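Local coordinates for deoxyribose-phosphate aldolase (Toxoplasma gondii, PDB 4EIV), which is an enzyme of the deoxyribose-phosphate aldolase family, folded as a closed barrel of eight parallel strands ringed by helices, at residues F21-L26 / R280-S285; E39-V44 / V67-Q72; I50-P55 / A78-G83. All coordinates share one frame; numbering follows the deposited sequence.

Contact 1. Residues F21-L26 / R280-S285; sequences FTSRTL and RDCYES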
loop_
_atom_site.group_PDB
_atom_site.type_symbol
_atom_site.label_atom_id
_atom_site.label_comp_id
_atom_site.label_asym_id
_atom_site.label_seq_id
_atom_site.Cartn_x
_atom_site.Cartn_y
_atom_site.Cartn_z
ATOM N N PHE A 21 -6.926 -11.063 -3.066
ATOM C CA PHE A 21 -6.196 -9.807 -2.927
ATOM C C PHE A 21 -6.550 -9.108 -1.609
ATOM O O PHE A 21 -5.692 -8.591 -0.904
ATOM C CB PHE A 21 -6.448 -8.869 -4.119
ATOM C CG PHE A 21 -5.955 -7.476 -3.873
ATOM C CD1 PHE A 21 -4.616 -7.224 -3.667
ATOM C CD2 PHE A 21 -6.852 -6.420 -3.781
ATOM C CE1 PHE A 21 -4.191 -5.923 -3.378
ATOM C CE2 PHE A 21 -6.449 -5.162 -3.501
ATOM C CZ PHE A 21 -5.133 -4.896 -3.281
ATOM N N THR A 22 -7.825 -9.108 -1.276
ATOM C CA THR A 22 -8.280 -8.486 -0.032
ATOM C C THR A 22 -7.673 -9.216 1.149
ATOM O O THR A 22 -7.182 -8.570 2.087
ATOM C CB THR A 22 -9.821 -8.465 0.038
ATOM O OG1 THR A 22 -10.308 -7.766 -1.102
ATOM C CG2 THR A 22 -10.325 -7.777 1.317
ATOM N N SER A 23 -7.678 -10.548 1.112
ATOM C CA SER A 23 -7.072 -11.336 2.194
ATOM C C SER A 23 -5.587 -11.021 2.347
ATOM O O SER A 23 -5.104 -10.823 3.463
ATOM C CB SER A 23 -7.228 -12.828 1.924
ATOM O OG SER A 23 -8.585 -13.221 1.926
ATOM N N ARG A 24 -4.874 -10.960 1.223
ATOM C CA ARG A 24 -3.432 -10.673 1.249
ATOM C C ARG A 24 -3.144 -9.303 1.851
ATOM O O ARG A 24 -2.207 -9.121 2.624
ATOM C CB ARG A 24 -2.824 -10.792 -0.146
ATOM C CG ARG A 24 -1.326 -10.470 -0.187
ATOM C CD ARG A 24 -0.507 -11.450 0.630
ATOM N NE ARG A 24 0.903 -11.088 0.720
ATOM C CZ ARG A 24 1.459 -10.402 1.711
ATOM N NH1 ARG A 24 0.723 -9.911 2.713
ATOM N NH2 ARG A 24 2.759 -10.190 1.699
ATOM N N THR A 25 -3.965 -8.334 1.464
ATOM C CA THR A 25 -3.882 -6.993 1.991
ATOM C C THR A 25 -4.100 -6.978 3.506
ATOM O O THR A 25 -3.349 -6.360 4.246
ATOM C CB THR A 25 -4.934 -6.093 1.305
ATOM O OG1 THR A 25 -4.630 -5.968 -0.093
ATOM C CG2 THR A 25 -4.955 -4.693 1.926
ATOM N N LEU A 26 -5.148 -7.639 3.959
ATOM C CA LEU A 26 -5.424 -7.702 5.395
ATOM C C LEU A 26 -4.299 -8.393 6.185
ATOM O O LEU A 26 -4.005 -7.978 7.292
ATOM C CB LEU A 26 -6.806 -8.337 5.643
ATOM C CG LEU A 26 -7.991 -7.445 5.246
ATOM C CD1 LEU A 26 -9.256 -8.230 5.158
ATOM C CD2 LEU A 26 -8.142 -6.238 6.186
ATOM N N ARG A 280 -5.779 -16.417 5.898
ATOM C CA ARG A 280 -4.679 -17.207 5.376
ATOM C C ARG A 280 -5.174 -18.303 4.434
ATOM O O ARG A 280 -4.573 -18.539 3.373
ATOM C CB ARG A 280 -3.781 -17.741 6.494
ATOM C CG ARG A 280 -2.439 -18.102 5.919
ATOM C CD ARG A 280 -1.390 -18.398 6.925
ATOM N NE ARG A 280 -0.867 -17.274 7.706
ATOM C CZ ARG A 280 -0.078 -16.301 7.248
ATOM N NH1 ARG A 280 0.181 -16.143 5.947
ATOM N NH2 ARG A 280 0.402 -15.426 8.099
ATOM N N ASP A 281 -6.286 -18.948 4.781
ATOM C CA ASP A 281 -6.875 -19.962 3.914
ATOM C C ASP A 281 -7.247 -19.372 2.552
ATOM O O ASP A 281 -7.027 -19.991 1.506
ATOM C CB ASP A 281 -8.083 -20.624 4.591
ATOM C CG ASP A 281 -7.679 -21.520 5.781
ATOM O OD1 ASP A 281 -6.465 -21.728 6.031
ATOM O OD2 ASP A 281 -8.582 -22.016 6.482
ATOM N N CYS A 282 -7.797 -18.164 2.570
ATOM C CA CYS A 282 -8.192 -17.488 1.351
ATOM C C CYS A 282 -6.969 -17.182 0.487
ATOM O O CYS A 282 -6.936 -17.512 -0.699
ATOM C CB CYS A 282 -8.934 -16.200 1.685
ATOM S SG CYS A 282 -9.544 -15.328 0.228
ATOM N N TYR A 283 -5.965 -16.547 1.081
ATOM C CA TYR A 283 -4.755 -16.219 0.352
ATOM C C TYR A 283 -4.051 -17.436 -0.236
ATOM O O TYR A 283 -3.596 -17.410 -1.396
ATOM C CB TYR A 283 -3.762 -15.447 1.216
ATOM C CG TYR A 283 -2.438 -15.334 0.528
ATOM C CD1 TYR A 283 -2.304 -14.556 -0.615
ATOM C CD2 TYR A 283 -1.331 -16.064 0.965
ATOM C CE1 TYR A 283 -1.104 -14.481 -1.296
ATOM C CE2 TYR A 283 -0.115 -15.991 0.290
ATOM C CZ TYR A 283 -0.014 -15.196 -0.844
ATOM O OH TYR A 283 1.175 -15.086 -1.507
ATOM N N GLU A 284 -3.997 -18.513 0.542
ATOM C CA GLU A 284 -3.320 -19.728 0.093
ATOM C C GLU A 284 -3.993 -20.399 -1.102
ATOM O O GLU A 284 -3.393 -21.257 -1.729
ATOM C CB GLU A 284 -3.120 -20.696 1.264
ATOM C CG GLU A 284 -2.055 -20.187 2.234
ATOM C CD GLU A 284 -1.895 -21.031 3.474
ATOM O OE1 GLU A 284 -2.628 -22.038 3.622
ATOM O OE2 GLU A 284 -1.019 -20.688 4.304
ATOM N N SER A 285 -5.221 -20.011 -1.429
ATOM C CA SER A 285 -5.881 -20.544 -2.617
ATOM C C SER A 285 -5.398 -19.878 -3.921
ATOM O O SER A 285 -5.702 -20.364 -5.008
ATOM C CB SER A 285 -7.404 -20.463 -2.496
ATOM O OG SER A 285 -7.905 -19.143 -2.524
HETATM O O HOH W 1 1.908 -12.342 -1.649
#

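Contact 2. Residues E39-V44 / V67-Q72; sequences ETNESV and VRFIRQ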
loop_
_atom_site.group_PDB
_atom_site.type_symbol
_atom_site.label_atom_id
_atom_site.label_comp_id
_atom_site.label_asym_id
_atom_site.label_seq_id
_atom_site.Cartn_x
_atom_site.Cartn_y
_atom_site.Cartn_z
ATOM N N GLU A 39 -5.019 -18.167 28.340
ATOM C CA GLU A 39 -3.988 -18.596 27.400
ATOM C C GLU A 39 -2.933 -19.456 28.100
ATOM O O GLU A 39 -2.693 -19.327 29.307
ATOM C CB GLU A 39 -3.271 -17.419 26.738
ATOM C CG GLU A 39 -4.144 -16.409 26.040
ATOM C CD GLU A 39 -5.022 -16.967 24.936
ATOM O OE1 GLU A 39 -4.642 -17.961 24.273
ATOM O OE2 GLU A 39 -6.068 -16.332 24.684
ATOM N N THR A 40 -2.304 -20.316 27.304
ATOM C CA THR A 40 -1.238 -21.209 27.739
ATOM C C THR A 40 -0.126 -21.133 26.705
ATOM O O THR A 40 -0.324 -20.564 25.627
ATOM C CB THR A 40 -1.720 -22.681 27.783
ATOM O OG1 THR A 40 -2.181 -23.065 26.481
ATOM C CG2 THR A 40 -2.840 -22.877 28.797
ATOM N N ASN A 41 1.031 -21.713 27.008
ATOM C CA ASN A 41 2.115 -21.786 26.016
ATOM C C ASN A 41 1.611 -22.416 24.727
ATOM O O ASN A 41 1.937 -21.951 23.632
ATOM C CB ASN A 41 3.290 -22.609 26.534
ATOM C CG ASN A 41 4.116 -21.880 27.573
ATOM O OD1 ASN A 41 3.914 -20.694 27.832
ATOM N ND2 ASN A 41 5.054 -22.592 28.175
ATOM N N GLU A 42 0.790 -23.456 24.877
ATOM C CA GLU A 42 0.245 -24.202 23.749
ATOM C C GLU A 42 -0.688 -23.353 22.884
ATOM O O GLU A 42 -0.589 -23.371 21.651
ATOM C CB GLU A 42 -0.482 -25.474 24.237
ATOM C CG GLU A 42 0.430 -26.595 24.802
ATOM C CD GLU A 42 1.092 -26.295 26.159
ATOM O OE1 GLU A 42 2.178 -26.871 26.398
ATOM O OE2 GLU A 42 0.547 -25.521 26.987
ATOM N N SER A 43 -1.577 -22.589 23.516
ATOM C CA SER A 43 -2.504 -21.752 22.744
ATOM C C SER A 43 -1.759 -20.615 22.059
ATOM O O SER A 43 -2.050 -20.280 20.902
ATOM C CB SER A 43 -3.653 -21.221 23.604
ATOM O OG SER A 43 -3.201 -20.292 24.567
ATOM N N VAL A 44 -0.794 -20.030 22.767
ATOM C CA VAL A 44 0.005 -18.947 22.206
ATOM C C VAL A 44 0.855 -19.466 21.039
ATOM O O VAL A 44 0.924 -18.832 19.989
ATOM C CB VAL A 44 0.851 -18.235 23.293
ATOM C CG1 VAL A 44 1.848 -17.257 22.678
ATOM C CG2 VAL A 44 -0.065 -17.523 24.281
ATOM N N VAL A 67 5.447 -12.766 26.650
ATOM C CA VAL A 67 6.452 -12.126 25.790
ATOM C C VAL A 67 7.744 -12.955 25.743
ATOM O O VAL A 67 8.230 -13.308 24.664
ATOM C CB VAL A 67 6.747 -10.656 26.216
ATOM C CG1 VAL A 67 7.856 -10.033 25.381
ATOM C CG2 VAL A 67 5.464 -9.796 26.133
ATOM N N ARG A 68 8.299 -13.276 26.915
ATOM C CA ARG A 68 9.533 -14.058 26.979
ATOM C C ARG A 68 9.357 -15.437 26.363
ATOM O O ARG A 68 10.272 -15.934 25.695
ATOM C CB ARG A 68 10.043 -14.181 28.417
ATOM C CG ARG A 68 11.328 -14.999 28.548
ATOM C CD ARG A 68 11.909 -14.874 29.931
ATOM N NE ARG A 68 12.284 -13.490 30.179
ATOM C CZ ARG A 68 13.481 -12.962 29.916
ATOM N NH1 ARG A 68 14.452 -13.705 29.407
ATOM N NH2 ARG A 68 13.703 -11.673 30.169
ATOM N N PHE A 69 8.204 -16.059 26.593
ATOM C CA PHE A 69 7.916 -17.358 25.995
ATOM C C PHE A 69 8.089 -17.315 24.486
ATOM O O PHE A 69 8.801 -18.141 23.912
ATOM C CB PHE A 69 6.506 -17.847 26.327
ATOM C CG PHE A 69 6.090 -19.046 25.521
ATOM C CD1 PHE A 69 6.693 -20.285 25.725
ATOM C CD2 PHE A 69 5.121 -18.934 24.531
ATOM C CE1 PHE A 69 6.315 -21.384 24.973
ATOM C CE2 PHE A 69 4.739 -20.025 23.784
ATOM C CZ PHE A 69 5.334 -21.250 23.999
ATOM N N ILE A 70 7.468 -16.335 23.850
ATOM C CA ILE A 70 7.567 -16.211 22.399
ATOM C C ILE A 70 9.001 -15.912 21.923
ATOM O O ILE A 70 9.520 -16.571 21.003
ATOM C CB ILE A 70 6.624 -15.104 21.872
ATOM C CG1 ILE A 70 5.166 -15.509 22.086
ATOM C CG2 ILE A 70 6.921 -14.852 20.382
ATOM C CD1 ILE A 70 4.177 -14.352 21.894
ATOM N N ARG A 71 9.642 -14.942 22.575
ATOM C CA ARG A 71 10.953 -14.448 22.171
ATOM C C ARG A 71 12.174 -15.299 22.516
ATOM O O ARG A 71 13.199 -15.217 21.830
ATOM C CB ARG A 71 11.158 -13.026 22.692
ATOM C CG ARG A 71 10.377 -11.993 21.893
ATOM C CD ARG A 71 11.052 -11.799 20.538
ATOM N NE ARG A 71 10.393 -10.839 19.661
ATOM C CZ ARG A 71 9.695 -11.122 18.553
ATOM N NH1 ARG A 71 9.522 -12.369 18.109
ATOM N NH2 ARG A 71 9.179 -10.120 17.861
ATOM N N GLN A 72 12.124 -16.041 23.616
ATOM C CA GLN A 72 13.277 -16.848 24.035
ATOM C C GLN A 72 13.118 -18.344 23.881
ATOM O O GLN A 72 14.111 -19.050 23.708
ATOM C CB GLN A 72 13.609 -16.603 25.504
ATOM C CG GLN A 72 14.503 -15.426 25.785
ATOM C CD GLN A 72 15.128 -15.539 27.161
ATOM O OE1 GLN A 72 14.552 -16.149 28.072
ATOM N NE2 GLN A 72 16.311 -14.958 27.328
#

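Contact 3. Residues I50-P55 / A78-G83; sequences IAAKDP and APEVAG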
loop_
_atom_site.group_PDB
_atom_site.type_symbol
_atom_site.label_atom_id
_atom_site.label_comp_id
_atom_site.label_asym_id
_atom_site.label_seq_id
_atom_site.Cartn_x
_atom_site.Cartn_y
_atom_site.Cartn_z
ATOM N N ILE A 50 0.535 -19.734 12.960
ATOM C CA ILE A 50 -0.276 -19.268 11.818
ATOM C C ILE A 50 0.054 -17.787 11.515
ATOM O O ILE A 50 0.141 -17.391 10.361
ATOM C CB ILE A 50 -1.783 -19.488 12.022
ATOM C CG1 ILE A 50 -2.064 -20.972 12.283
ATOM C CG2 ILE A 50 -2.573 -18.953 10.820
ATOM C CD1 ILE A 50 -1.582 -21.916 11.197
ATOM N N ALA A 51 0.288 -16.990 12.554
ATOM C CA ALA A 51 0.695 -15.595 12.372
ATOM C C ALA A 51 2.002 -15.463 11.578
ATOM O O ALA A 51 2.107 -14.647 10.665
ATOM C CB ALA A 51 0.862 -14.906 13.748
ATOM N N ALA A 52 2.969 -16.322 11.896
ATOM C CA ALA A 52 4.306 -16.232 11.330
ATOM C C ALA A 52 4.536 -16.974 10.021
ATOM O O ALA A 52 5.592 -16.807 9.428
ATOM C CB ALA A 52 5.344 -16.686 12.372
ATOM N N LYS A 53 3.573 -17.779 9.576
ATOM C CA LYS A 53 3.696 -18.516 8.316
ATOM C C LYS A 53 3.827 -17.519 7.166
ATOM O O LYS A 53 3.143 -16.500 7.145
ATOM C CB LYS A 53 2.465 -19.399 8.100
ATOM C CG LYS A 53 2.550 -20.325 6.881
ATOM C CD LYS A 53 1.333 -21.256 6.831
ATOM C CE LYS A 53 1.450 -22.354 5.772
ATOM N NZ LYS A 53 1.570 -21.844 4.392
ATOM N N ASP A 54 4.661 -17.840 6.189
ATOM C CA ASP A 54 4.920 -16.929 5.083
ATOM C C ASP A 54 3.658 -16.785 4.201
ATOM O O ASP A 54 3.061 -17.782 3.813
ATOM C CB ASP A 54 6.115 -17.489 4.296
ATOM C CG ASP A 54 6.709 -16.503 3.300
ATOM O OD1 ASP A 54 6.016 -15.597 2.833
ATOM O OD2 ASP A 54 7.897 -16.687 2.937
ATOM N N PRO A 55 3.207 -15.547 3.920
ATOM C CA PRO A 55 3.707 -14.247 4.361
ATOM C C PRO A 55 3.216 -13.909 5.769
ATOM O O PRO A 55 2.021 -13.976 6.062
ATOM C CB PRO A 55 3.110 -13.286 3.334
ATOM C CG PRO A 55 1.847 -13.919 2.939
ATOM C CD PRO A 55 2.141 -15.389 2.908
ATOM N N ALA A 78 9.876 -23.002 16.630
ATOM C CA ALA A 78 9.220 -22.265 15.549
ATOM C C ALA A 78 10.025 -20.999 15.247
ATOM O O ALA A 78 9.607 -19.896 15.603
ATOM C CB ALA A 78 7.802 -21.908 15.961
ATOM N N PRO A 79 11.183 -21.149 14.569
ATOM C CA PRO A 79 12.062 -19.994 14.299
ATOM C C PRO A 79 11.411 -18.827 13.543
ATOM O O PRO A 79 11.861 -17.680 13.661
ATOM C CB PRO A 79 13.215 -20.606 13.484
ATOM C CG PRO A 79 12.709 -21.878 12.990
ATOM C CD PRO A 79 11.709 -22.384 13.962
ATOM N N GLU A 80 10.363 -19.123 12.782
ATOM C CA GLU A 80 9.650 -18.112 12.020
ATOM C C GLU A 80 9.016 -17.049 12.902
ATOM O O GLU A 80 8.739 -15.941 12.433
ATOM C CB GLU A 80 8.566 -18.738 11.121
ATOM C CG GLU A 80 7.376 -19.411 11.821
ATOM C CD GLU A 80 7.613 -20.859 12.255
ATOM O OE1 GLU A 80 8.783 -21.331 12.269
ATOM O OE2 GLU A 80 6.597 -21.525 12.593
ATOM N N VAL A 81 8.784 -17.368 14.180
ATOM C CA VAL A 81 8.147 -16.403 15.078
ATOM C C VAL A 81 9.010 -15.155 15.331
ATOM O O VAL A 81 8.493 -14.114 15.743
ATOM C CB VAL A 81 7.638 -17.022 16.404
ATOM C CG1 VAL A 81 6.677 -18.181 16.117
ATOM C CG2 VAL A 81 8.768 -17.427 17.336
ATOM N N ALA A 82 10.309 -15.249 15.064
ATOM C CA ALA A 82 11.194 -14.088 15.179
ATOM C C ALA A 82 10.760 -12.992 14.194
ATOM O O ALA A 82 11.031 -11.812 14.408
ATOM C CB ALA A 82 12.637 -14.497 14.907
ATOM N N GLY A 83 10.059 -13.400 13.138
ATOM C CA GLY A 83 9.619 -12.501 12.070
ATOM C C GLY A 83 8.288 -11.796 12.224
ATOM O O GLY A 83 7.823 -11.160 11.278
HETATM O O HOH W 2 8.056 -15.295 9.837
#

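Contact 1. Residues F21-L26 / R280-S285
The firm part of this contact is the pairing of Arg24 with Tyr283, in which the aliphatic stem of the arginine serves as a lid for the ring. Arg24 CD lies over one face of Tyr283, set toward the rim, 3.6 Å from CE1 and 4.0 Å from the ring centroid, a CH-pi contact. Arg24 CB supports it, 3.8 Å from Tyr283 CD1. CG leaves anti to the backbone N (chi1 179°) and the chain then bends at chi2, laying the stem alongside the tyrosine, both running the same way.

The two helices are the outermost in sequence of an alpha/beta barrel: helix 17-27 precedes the first strand and helix 273-284 follows the last. Their local axes approach to 8.1 Å with a signed crossing angle of -127°, and Met243 of helix 243-257 packs on both Ser23 and Cys282.

The polar ends are looser. The guanidinium, turned 71° from the ring, is too distant for more than a weak cation-pi attraction; one water in its plane bridges the gap, accepting from Arg24 NE at 2.9 Å and lying 2.8 Å from Tyr283 OH. Arg24 also packs on Pro259 of the second subunit. Less certain are Ser23 and Cys282, each with two conformers: in the one described, Ser23 OG bonds to Lys19 O, and a beta-mercaptoethanol lies about 2 Å from the Cys282 side chain, consistent with a mixed disulfide.

Contact 2. Residues E39-V44 / V67-Q72
The amide of Asn41 lies flat on one face of the Phe69 ring, the two planes only 4° apart, while Val44 CG1 comes to the ring's edge, near its plane. This is how neighbouring outer helices of an alpha/beta barrel meet here: helix 41-52 and helix 67-74 stand on either side of strand 59-62 in the sequence, and the phenylalanine of the second reaches across to the first turn of the other.

The amide lies over the CD1-CE1 side of the ring. Asn41 CG sits 3.4 Å from Phe69 CE1, and OD1 hangs over the ring 3.5 Å above its plane, offset toward the rim. CB completes the cover with a CH-pi contact, 3.9 Å from the ring centroid. Beyond the amide, the backbone takes part as well, for Asn41 O approaches Phe69 CE2 to 3.4 Å. With CG anti to the backbone N (chi1 169°), the Phe69 ring is directed at the start of helix 41-52.

Deeper in, the contact turns aliphatic. Val44 CG1 touches the ring edge more loosely, and meets Ile70 CG1 at 3.8 Å, the two side chains crossing at about a right angle. Ile70 also packs on Val60 and Val62 of strand 59-62, so this end joins the layer between helices and barrel, and Phe66 covers Asn41 and Val44 from the intervening loop.

A capping box secures the helix start from which Asn41 projects. Ser43 N donates to Thr40 OG1 at 3.1 Å, and in return Thr40 N donates to Ser43 OG at 2.9 Å, nearly straight at 175°.

Contact 3. Residues I50-P55 / A78-G83
Glu80 meets Ala52 with the root of its side chain, not with its charge. Glu80 CB starts 3.9 Å from Ala52 O, with Ala52 CB barely farther. Glu80 CG then closes to 3.4 Å from Ala52 CB, the tightest approach here; it gets there because chi1 of 66° places it between the backbone N and the carbonyl carbon. At chi2 the chain bends, so that CD and the carboxylate swing back along their own segment: Glu80 OE1 comes to rest 3.5 Å from Pro79 CD, and OE2 3.6 Å from Ala78 CB.

In the alpha/beta barrel this joins the last turn of helix 41-52 to the 3-10 segment 79-83, which leads from helix 67-74 into strand 85-90. Ala52 also packs on Ile84, just ahead of that strand. The methyl group is further flanked by Val81, where Val81 CG1 lies 4.2 Å from Ala52 CB.

Alongside this apolar patch runs a polar bridge. Water 2 donates to Ala52 O at 2.9 Å and to Glu80 O at 2.8 Å, linking two backbone carbonyls that cannot bond to each other; Glu80 O also accepts from Gly83 N within the 3-10 turn.

In the fold
From the N terminus, the chain enters contact 1 at helix 17-27 and leaves that contact unfinished until residues 280-285, so its loop spans almost the whole barrel and seals first helix against last. Contacts 2 and 3 fall within that span. Their segments interleave: 39-44 and 50-55 come first, on helix 41-52, then 67-72 closes contact 2 and 78-83 closes contact 3, joining the two ends of that helix to the next helix and the turn after it. Arg71 ties contact 2 to contact 3 through Val81 O, while Lys53 and Pro55 connect contact 3 to Glu284 and Arg280 of contact 1; contacts 1 and 2 do not touch.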